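Local coordinates for protein lipase (Rhizopus niveus, PDB 1LGY) that hydrolyses the ester bonds of triacylglycerols and their partial glycerides, with strong preference for positions 1 and 3, as a secreted fungal lipase, at residues T18-I23 against K45-D49. Sequence-based numbering, arbitrary orientation.
Sequences TKYAGI and KWVPD
W46 lays one face of its indole over the backbone of helix 11-26: K19 CA stands 3.6 Å from the centroid of the six-membered ring and 14° off its normal, a CH-pi contact. The W46 CA-to-CB bond points toward the helix, chi1 is m (-73°) and chi2 is 110°. With this rotamer the W46 side chain sits as a knob among T18, K19, G22 and I23, an i, i+1, i+4, i+5 set on one helical surface. In register, the CA atoms of K19 and W46 are 6.3 Å apart. K19 CG approaches W46 CE3 to 3.6 Å, and T18 CG2 lies 4.2 Å from W46 CZ2. At G22, CA is 3.9 Å from W46 NE1; an ideal CB there would lie 2.4 Å from NE1, a clash. The helical hydrogen bonds G22 N to T18 O (3.0 Å) and I23 N to K19 O (3.2 Å) are kept.

W46 closes helix 41-46, and V47 leaves helical geometry (phi/psi -136/70). Beyond the indole, I23 CG1 meets W46 CB and I23 CD1 meets V47 CG1, both at 4.1 Å; I23 and V47 also touch Y77 on strand 75-81, joining this helix pair to the central alpha/beta-hydrolase sheet. Polar ends bond elsewhere, K19 NZ to Y77 and Q73, W46 NE1 to Q42. With 284 Å² buried and no hydrogen bonds between the segments, cohesion here rests on dispersion and CH-pi packing.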
loop_
_atom_site.group_PDB
_atom_site.type_symbol
_atom_site.label_atom_id
_atom_site.label_comp_id
_atom_site.label_asym_id
_atom_site.label_seq_id
_atom_site.Cartn_x
_atom_site.Cartn_y
_atom_site.Cartn_z
ATOM N N THR A 18 7.113 6.023 9.010
ATOM C CA THR A 18 8.255 6.281 8.168
ATOM C C THR A 18 8.897 4.963 7.812
ATOM O O THR A 18 9.343 4.810 6.679
ATOM C CB THR A 18 9.306 7.145 8.820
ATOM O OG1 THR A 18 8.660 8.332 9.232
ATOM C CG2 THR A 18 10.420 7.563 7.838
ATOM N N LYS A 19 8.869 3.983 8.735
ATOM C CA LYS A 19 9.476 2.676 8.546
ATOM C C LYS A 19 8.867 2.019 7.352
ATOM O O LYS A 19 9.586 1.419 6.564
ATOM C CB LYS A 19 9.260 1.775 9.773
ATOM C CG LYS A 19 9.670 0.335 9.608
ATOM C CD LYS A 19 9.803 -0.175 11.008
ATOM C CE LYS A 19 10.480 -1.541 11.023
ATOM N NZ LYS A 19 9.485 -2.590 11.136
ATOM N N TYR A 20 7.556 2.192 7.192
ATOM C CA TYR A 20 6.881 1.569 6.091
ATOM C C TYR A 20 6.953 2.304 4.788
ATOM O O TYR A 20 6.862 1.658 3.744
ATOM C CB TYR A 20 5.467 1.336 6.495
ATOM C CG TYR A 20 5.463 0.315 7.610
ATOM C CD1 TYR A 20 6.045 -0.930 7.417
ATOM C CD2 TYR A 20 4.921 0.636 8.832
ATOM C CE1 TYR A 20 6.101 -1.860 8.442
ATOM C CE2 TYR A 20 4.965 -0.287 9.860
ATOM C CZ TYR A 20 5.559 -1.522 9.653
ATOM O OH TYR A 20 5.628 -2.431 10.693
ATOM N N ALA A 21 7.150 3.620 4.781
ATOM C CA ALA A 21 7.373 4.302 3.546
ATOM C C ALA A 21 8.728 3.850 3.022
ATOM O O ALA A 21 8.866 3.479 1.865
ATOM C CB ALA A 21 7.372 5.752 3.831
ATOM N N GLY A 22 9.732 3.732 3.902
ATOM C CA GLY A 22 11.068 3.234 3.560
ATOM C C GLY A 22 11.100 1.815 2.986
ATOM O O GLY A 22 11.914 1.535 2.097
ATOM N N ILE A 23 10.218 0.917 3.431
ATOM C CA ILE A 23 10.167 -0.418 2.897
ATOM C C ILE A 23 9.463 -0.343 1.570
ATOM O O ILE A 23 9.987 -0.864 0.599
ATOM C CB ILE A 23 9.419 -1.343 3.868
ATOM C CG1 ILE A 23 10.235 -1.432 5.192
ATOM C CG2 ILE A 23 9.247 -2.712 3.233
ATOM C CD1 ILE A 23 9.857 -2.483 6.262
ATOM N N LYS A 45 18.547 -0.429 6.181
ATOM C CA LYS A 45 18.200 0.561 7.174
ATOM C C LYS A 45 16.954 0.196 7.931
ATOM O O LYS A 45 16.838 0.597 9.091
ATOM C CB LYS A 45 17.935 1.933 6.557
ATOM C CG LYS A 45 17.725 3.033 7.598
ATOM C CD LYS A 45 17.119 4.367 7.123
ATOM C CE LYS A 45 17.061 5.241 8.404
ATOM N NZ LYS A 45 16.361 6.491 8.186
ATOM N N TRP A 46 15.997 -0.523 7.320
ATOM C CA TRP A 46 14.757 -0.772 8.006
ATOM C C TRP A 46 14.578 -2.208 8.358
ATOM O O TRP A 46 13.996 -2.480 9.398
ATOM C CB TRP A 46 13.634 -0.283 7.147
ATOM C CG TRP A 46 13.602 1.229 7.153
ATOM C CD1 TRP A 46 13.952 1.941 6.029
ATOM C CD2 TRP A 46 13.264 2.044 8.190
ATOM N NE1 TRP A 46 13.834 3.209 6.359
ATOM C CE2 TRP A 46 13.432 3.305 7.625
ATOM C CE3 TRP A 46 12.856 1.933 9.499
ATOM C CZ2 TRP A 46 13.201 4.472 8.340
ATOM C CZ3 TRP A 46 12.622 3.093 10.238
ATOM C CH2 TRP A 46 12.790 4.357 9.664
ATOM N N VAL A 47 15.034 -3.135 7.509
ATOM C CA VAL A 47 14.983 -4.526 7.900
ATOM C C VAL A 47 16.261 -5.248 7.550
ATOM O O VAL A 47 16.284 -6.150 6.734
ATOM C CB VAL A 47 13.611 -5.160 7.312
ATOM C CG1 VAL A 47 13.325 -4.593 5.973
ATOM C CG2 VAL A 47 13.631 -6.678 7.323
ATOM N N PRO A 48 17.377 -4.910 8.286
ATOM C CA PRO A 48 18.736 -5.458 8.114
ATOM C C PRO A 48 18.916 -6.972 7.990
ATOM O O PRO A 48 19.815 -7.442 7.305
ATOM C CB PRO A 48 19.503 -4.912 9.283
ATOM C CG PRO A 48 18.437 -4.817 10.346
ATOM C CD PRO A 48 17.373 -4.144 9.542
ATOM N N ASP A 49 18.109 -7.806 8.639
ATOM C CA ASP A 49 18.290 -9.243 8.499
ATOM C C ASP A 49 17.324 -9.865 7.501
ATOM O O ASP A 49 17.064 -11.056 7.563
ATOM C CB ASP A 49 18.132 -9.845 9.859
ATOM C CG ASP A 49 16.698 -10.074 10.280
ATOM O OD1 ASP A 49 15.935 -9.123 10.359
ATOM O OD2 ASP A 49 16.345 -11.233 10.501
#